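Long-range contacts in acetyl-xylan esterase (Streptomyces lividans, PDB 2CC0), which probably removes acetyl groups from xylan as a metal-ion-dependent family 4 carbohydrate esterase, in the course of plant cell wall degradation: residues R32-Q38 and G56-H62; P15-Q20 and L48-Q52. All blocks are in the same frame, centred on the assembly; numbering follows the deposited sequence. Where two conformers were deposited one is given.

Contact 1: R32-Q38 and G56-H62; sequences RATMFNQ and GMWVANH. With ZN (zinc ion), chain C.
Arg32 lies across the indole of Trp58 at the start of two parallel strands, 34-37 and 58-61. Its CB sits 3.7 Å from Trp58 CZ3; CG and CD run on past the carbonyl oxygen of Gly56. A bend at the third torsion (chi3 75°) then turns the guanidinium so that Trp58 CZ2 lies over the centre of one of its faces, the guanidinium and indole planes 27° apart. Arg32 NE gives a nearly straight hydrogen bond, in the guanidinium plane, to a lone pair of Gly56 O (2.8 Å), Arg32 NH2 adds a weak one, and a water links NH2 to Met57 O. Gly56 ends helix 46-54 in a Schellman motif, so the guanidinium probably meets the negative end of that helix. Shortening Arg32 to an alanine would probably leave Gly56 O without its side-chain donor, the bridging water without NH2, and the indole without its cover at CZ2.

Beyond this pair the backbones join in a ladder, from Trp58 N to Ala33 O (3.0 Å) through to His62 N and Asn37 O (2.9 Å), the last two bonds being the most bent. On the face bearing Trp58, the methyl of Ala60 makes a CH-pi contact with Phe36, 3.7 Å from the ring centroid. On the other face Met35 CG meets Met57 CB at 3.7 Å, towards helix 19-28.

At the far end His62, its CG anti to the backbone N (chi1 -165°), binds zinc through NE2 at 2.1 Å, together with Asp13, His66 and a water. Its ND1 is hydrogen-bonded to Arg100 O, and the bonds at ND1 and NE2 together hold the ring's rotation. The ND1 bond would probably make NE2 a stronger ligand, while the ladder sets the backbone that carries the metal-binding imidazole of this polysaccharide deacetylase-family site.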
loop_
_atom_site.group_PDB
_atom_site.type_symbol
_atom_site.label_atom_id
_atom_site.label_comp_id
_atom_site.label_asym_id
_atom_site.label_seq_id
_atom_site.Cartn_x
_atom_site.Cartn_y
_atom_site.Cartn_z
ATOM N N ARG A 32 9.978 -8.268 15.628
ATOM C CA ARG A 32 9.365 -9.243 14.737
ATOM C C ARG A 32 9.395 -8.665 13.330
ATOM O O ARG A 32 9.473 -7.432 13.143
ATOM C CB ARG A 32 7.938 -9.576 15.159
ATOM C CG ARG A 32 7.882 -10.124 16.613
ATOM C CD ARG A 32 6.475 -10.360 17.060
ATOM N NE ARG A 32 5.954 -11.566 16.418
ATOM C CZ ARG A 32 4.727 -12.048 16.583
ATOM N NH1 ARG A 32 3.852 -11.430 17.392
ATOM N NH2 ARG A 32 4.365 -13.156 15.945
ATOM N N ALA A 33 9.361 -9.549 12.341
ATOM C CA ALA A 33 9.520 -9.098 10.961
ATOM C C ALA A 33 8.925 -10.111 10.020
ATOM O O ALA A 33 8.600 -11.251 10.436
ATOM C CB ALA A 33 10.998 -8.886 10.667
ATOM N N THR A 34 8.751 -9.687 8.763
ATOM C CA THR A 34 8.266 -10.550 7.707
ATOM C C THR A 34 9.410 -10.942 6.790
ATOM O O THR A 34 10.117 -10.069 6.254
ATOM C CB THR A 34 7.132 -9.867 6.884
ATOM O OG1 THR A 34 6.095 -9.505 7.774
ATOM C CG2 THR A 34 6.565 -10.873 5.859
ATOM N N MET A 35 9.599 -12.254 6.646
ATOM C CA MET A 35 10.706 -12.817 5.832
ATOM C C MET A 35 10.123 -13.215 4.478
ATOM O O MET A 35 9.315 -14.171 4.407
ATOM C CB MET A 35 11.336 -14.046 6.517
ATOM C CG MET A 35 11.477 -13.916 8.060
ATOM S SD MET A 35 12.330 -12.419 8.600
ATOM C CE MET A 35 14.039 -12.913 8.453
ATOM N N PHE A 36 10.544 -12.498 3.415
ATOM C CA PHE A 36 10.078 -12.792 2.047
ATOM C C PHE A 36 11.076 -13.785 1.448
ATOM O O PHE A 36 12.109 -13.393 0.885
ATOM C CB PHE A 36 9.957 -11.512 1.222
ATOM C CG PHE A 36 8.746 -10.702 1.569
ATOM C CD1 PHE A 36 8.790 -9.783 2.629
ATOM C CD2 PHE A 36 7.542 -10.879 0.861
ATOM C CE1 PHE A 36 7.641 -9.035 2.952
ATOM C CE2 PHE A 36 6.409 -10.125 1.189
ATOM C CZ PHE A 36 6.465 -9.221 2.226
ATOM N N ASN A 37 10.781 -15.070 1.654
ATOM C CA ASN A 37 11.686 -16.155 1.218
ATOM C C ASN A 37 11.544 -16.475 -0.270
ATOM O O ASN A 37 10.431 -16.457 -0.818
ATOM C CB ASN A 37 11.385 -17.455 1.986
ATOM C CG ASN A 37 11.788 -17.411 3.465
ATOM O OD1 ASN A 37 12.498 -16.500 3.970
ATOM N ND2 ASN A 37 11.400 -18.441 4.148
ATOM N N GLN A 38 12.652 -16.871 -0.903
ATOM C CA GLN A 38 12.542 -17.492 -2.235
ATOM C C GLN A 38 12.165 -18.962 -2.063
ATOM O O GLN A 38 12.703 -19.652 -1.180
ATOM C CB GLN A 38 13.866 -17.431 -2.992
ATOM C CG GLN A 38 14.243 -15.994 -3.394
ATOM C CD GLN A 38 15.455 -15.957 -4.271
ATOM O OE1 GLN A 38 15.681 -16.881 -5.050
ATOM N NE2 GLN A 38 16.242 -14.896 -4.156
ATOM N N GLY A 56 9.396 -15.890 15.872
ATOM C CA GLY A 56 8.295 -14.925 15.929
ATOM C C GLY A 56 8.141 -14.144 14.636
ATOM O O GLY A 56 7.492 -13.100 14.624
ATOM N N MET A 57 8.697 -14.665 13.543
ATOM C CA MET A 57 8.564 -13.975 12.224
ATOM C C MET A 57 7.345 -14.491 11.453
ATOM O O MET A 57 6.827 -15.574 11.746
ATOM C CB MET A 57 9.820 -14.186 11.353
ATOM C CG MET A 57 11.159 -13.904 12.074
ATOM S SD MET A 57 11.214 -12.246 12.786
ATOM C CE MET A 57 12.137 -12.505 14.319
ATOM N N TRP A 58 6.919 -13.723 10.451
ATOM C CA TRP A 58 5.920 -14.148 9.458
ATOM C C TRP A 58 6.701 -14.462 8.203
ATOM O O TRP A 58 7.748 -13.858 7.950
ATOM C CB TRP A 58 4.885 -13.051 9.213
ATOM C CG TRP A 58 4.210 -12.698 10.504
ATOM C CD1 TRP A 58 3.208 -13.401 11.120
ATOM C CD2 TRP A 58 4.531 -11.601 11.375
ATOM N NE1 TRP A 58 2.871 -12.793 12.328
ATOM C CE2 TRP A 58 3.670 -11.690 12.505
ATOM C CE3 TRP A 58 5.454 -10.553 11.314
ATOM C CZ2 TRP A 58 3.702 -10.752 13.562
ATOM C CZ3 TRP A 58 5.492 -9.623 12.368
ATOM C CH2 TRP A 58 4.620 -9.737 13.486
ATOM N N VAL A 59 6.225 -15.438 7.450
ATOM C CA VAL A 59 6.952 -15.892 6.258
ATOM C C VAL A 59 6.069 -15.594 5.046
ATOM O O VAL A 59 4.861 -15.886 5.043
ATOM C CB VAL A 59 7.266 -17.411 6.317
ATOM C CG1 VAL A 59 8.119 -17.798 5.101
ATOM C CG2 VAL A 59 7.974 -17.742 7.640
ATOM N N ALA A 60 6.690 -15.014 4.025
ATOM C CA ALA A 60 5.985 -14.571 2.838
ATOM C C ALA A 60 6.711 -15.010 1.566
ATOM O O ALA A 60 7.821 -15.545 1.624
ATOM C CB ALA A 60 5.779 -13.050 2.865
ATOM N N ASN A 61 6.019 -14.836 0.443
ATOM C CA ASN A 61 6.425 -15.393 -0.873
ATOM C C ASN A 61 7.241 -14.373 -1.665
ATOM O O ASN A 61 6.773 -13.239 -1.877
ATOM C CB ASN A 61 5.127 -15.799 -1.617
ATOM C CG ASN A 61 5.355 -16.517 -2.949
ATOM O OD1 ASN A 61 6.231 -16.163 -3.747
ATOM N ND2 ASN A 61 4.468 -17.488 -3.230
ATOM N N HIS A 62 8.433 -14.770 -2.123
ATOM C CA HIS A 62 9.298 -13.869 -2.892
ATOM C C HIS A 62 9.707 -14.506 -4.245
ATOM O O HIS A 62 10.772 -14.183 -4.776
ATOM C CB HIS A 62 10.523 -13.454 -2.072
ATOM C CG HIS A 62 11.270 -12.266 -2.617
ATOM N ND1 HIS A 62 10.651 -11.163 -3.182
ATOM C CD2 HIS A 62 12.592 -11.989 -2.616
ATOM C CE1 HIS A 62 11.569 -10.272 -3.535
ATOM N NE2 HIS A 62 12.755 -10.750 -3.204
HETATM ZN ZN ZN C . 14.658 -10.020 -3.724
HETATM O O HOH W 1 5.245 -15.756 14.188
HETATM O O HOH W 2 16.442 -8.960 -3.618
#

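Contact 2: P15-Q20 and L48-Q52; sequences PSGSTQ and LVRAQ
Apolar contacts carry most of the meeting between Pro15 and the helix 46-54. The proline ring, which follows a cis peptide bond, slides past Leu48 with CB to CB at 3.7 Å, while its CG reaches Val49 CG2 at 4.0 Å. Leu48 CG stands beside its own backbone N (chi1 -75°) and the chain then extends, bringing CD1 to within 3.4 Å of Ser16 O. Further along, the Thr19 and Gln52 side chains cross at about a right angle, Thr19 CG2 4.0 Å from Gln52 NE2; Gln52 OE1 is bonded to Asn37 ND2. A bend in the Gln20 chain sets Gln20 OE1 3.5 Å from Ala51 CB.

Polar links between the segments run through water: one molecule accepts from Gln20 NE2, which also bonds Asn24 OD1, and donates to Ala51 O (2.8 Å). Within 15-20, Ser16 OG accepts from Ser18 N at 3.0 Å, a capping bond in the type I turn that leads into helix 19-28. Asp156 is hydrogen-bonded to Ser16 OG through OD1 and to Thr19 OG1 through OD2.

The contact thus joins the loop after strand 5-12 and the first turn of helix 19-28 to the middle of helix 46-54, with Pro15 also packed on Tyr41 of helix 39-44 and on Asn37 of strand 34-37.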
loop_
_atom_site.group_PDB
_atom_site.type_symbol
_atom_site.label_atom_id
_atom_site.label_comp_id
_atom_site.label_asym_id
_atom_site.label_seq_id
_atom_site.Cartn_x
_atom_site.Cartn_y
_atom_site.Cartn_z
ATOM N N PRO A 15 15.641 -18.348 3.129
ATOM C CA PRO A 15 16.703 -18.370 4.145
ATOM C C PRO A 15 18.025 -18.883 3.582
ATOM O O PRO A 15 18.115 -19.185 2.390
ATOM C CB PRO A 15 16.230 -19.480 5.113
ATOM C CG PRO A 15 15.127 -20.211 4.442
ATOM C CD PRO A 15 14.792 -19.546 3.129
ATOM N N SER A 16 19.073 -18.863 4.389
ATOM C CA SER A 16 20.480 -18.675 3.989
ATOM C C SER A 16 21.322 -19.000 5.217
ATOM O O SER A 16 20.803 -19.089 6.345
ATOM C CB SER A 16 20.870 -17.342 3.390
ATOM O OG SER A 16 21.282 -16.478 4.401
ATOM N N GLY A 17 22.628 -19.174 5.021
ATOM C CA GLY A 17 23.527 -19.282 6.167
ATOM C C GLY A 17 23.597 -18.099 7.133
ATOM O O GLY A 17 24.223 -18.205 8.194
ATOM N N SER A 18 22.980 -16.966 6.765
ATOM C CA SER A 18 22.921 -15.760 7.591
ATOM C C SER A 18 21.658 -15.694 8.442
ATOM O O SER A 18 21.560 -14.873 9.362
ATOM C CB SER A 18 22.961 -14.502 6.708
ATOM O OG SER A 18 24.043 -14.545 5.799
ATOM N N THR A 19 20.686 -16.541 8.125
ATOM C CA THR A 19 19.353 -16.409 8.718
ATOM C C THR A 19 19.320 -16.608 10.224
ATOM O O THR A 19 18.732 -15.778 10.940
ATOM C CB THR A 19 18.374 -17.367 8.037
ATOM O OG1 THR A 19 18.361 -17.062 6.633
ATOM C CG2 THR A 19 16.939 -17.240 8.634
ATOM N N GLN A 20 19.924 -17.694 10.722
ATOM C CA GLN A 20 19.823 -17.921 12.173
ATOM C C GLN A 20 20.405 -16.759 12.999
ATOM O O GLN A 20 19.804 -16.352 14.004
ATOM C CB GLN A 20 20.442 -19.253 12.606
ATOM C CG GLN A 20 20.071 -19.626 14.050
ATOM C CD GLN A 20 18.563 -19.907 14.250
ATOM O OE1 GLN A 20 18.052 -20.922 13.781
ATOM N NE2 GLN A 20 17.858 -19.006 14.952
ATOM N N LEU A 48 15.270 -24.035 8.479
ATOM C CA LEU A 48 15.427 -22.576 8.655
ATOM C C LEU A 48 14.122 -21.835 8.424
ATOM O O LEU A 48 13.889 -20.779 9.037
ATOM C CB LEU A 48 16.526 -21.998 7.756
ATOM C CG LEU A 48 17.946 -22.288 8.215
ATOM C CD1 LEU A 48 18.949 -21.794 7.167
ATOM C CD2 LEU A 48 18.236 -21.681 9.594
ATOM N N VAL A 49 13.262 -22.379 7.570
ATOM C CA VAL A 49 11.914 -21.797 7.424
ATOM C C VAL A 49 11.185 -21.857 8.771
ATOM O O VAL A 49 10.605 -20.852 9.238
ATOM C CB VAL A 49 11.086 -22.500 6.357
ATOM C CG1 VAL A 49 9.663 -21.929 6.307
ATOM C CG2 VAL A 49 11.764 -22.379 4.967
ATOM N N ARG A 50 11.222 -23.034 9.396
ATOM C CA ARG A 50 10.651 -23.203 10.745
ATOM C C ARG A 50 11.323 -22.299 11.777
ATOM O O ARG A 50 10.650 -21.786 12.683
ATOM C CB ARG A 50 10.776 -24.659 11.219
ATOM C CG ARG A 50 9.672 -25.558 10.701
ATOM C CD ARG A 50 8.245 -25.089 11.097
ATOM N NE ARG A 50 8.006 -24.863 12.529
ATOM C CZ ARG A 50 6.810 -24.547 13.024
ATOM N NH1 ARG A 50 5.756 -24.453 12.210
ATOM N NH2 ARG A 50 6.645 -24.342 14.332
ATOM N N ALA A 51 12.638 -22.100 11.648
ATOM C CA ALA A 51 13.367 -21.267 12.615
ATOM C C ALA A 51 12.815 -19.838 12.575
ATOM O O ALA A 51 12.685 -19.187 13.599
ATOM C CB ALA A 51 14.873 -21.289 12.355
ATOM N N GLN A 52 12.423 -19.394 11.381
ATOM C CA GLN A 52 11.824 -18.050 11.267
ATOM C C GLN A 52 10.527 -17.972 12.062
ATOM O O GLN A 52 10.286 -17.012 12.810
ATOM C CB GLN A 52 11.571 -17.687 9.806
ATOM C CG GLN A 52 12.850 -17.625 9.000
ATOM C CD GLN A 52 12.578 -17.594 7.506
ATOM O OE1 GLN A 52 11.588 -18.180 6.996
ATOM N NE2 GLN A 52 13.433 -16.893 6.797
HETATM O O HOH W 3 14.667 -19.515 15.583
#

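How the contacts relate
From the N terminus, strand 5-12 leads to 15-20, the first half of contact 2; helix 19-28 follows, and the chain then enters contact 1 at 32-38. Helices 39-44 and 46-54 come next, the latter supplying 48-52, which closes contact 2 over 27 intervening residues. Only then does 56-62 return to the sheet and close contact 1 as a parallel beta-alpha-beta crossover. Because the four segments alternate along the chain, the two loops cross instead of nesting. Gln52 joins them directly: its OE1 lies 2.9 Å from Asn37 ND2, a probable hydrogen bond, and its O receives a probable bond from Met57 N. Strands 34-37 and 58-61 are thereby tied to helix 46-54, and through contact 2 to the start of helix 19-28.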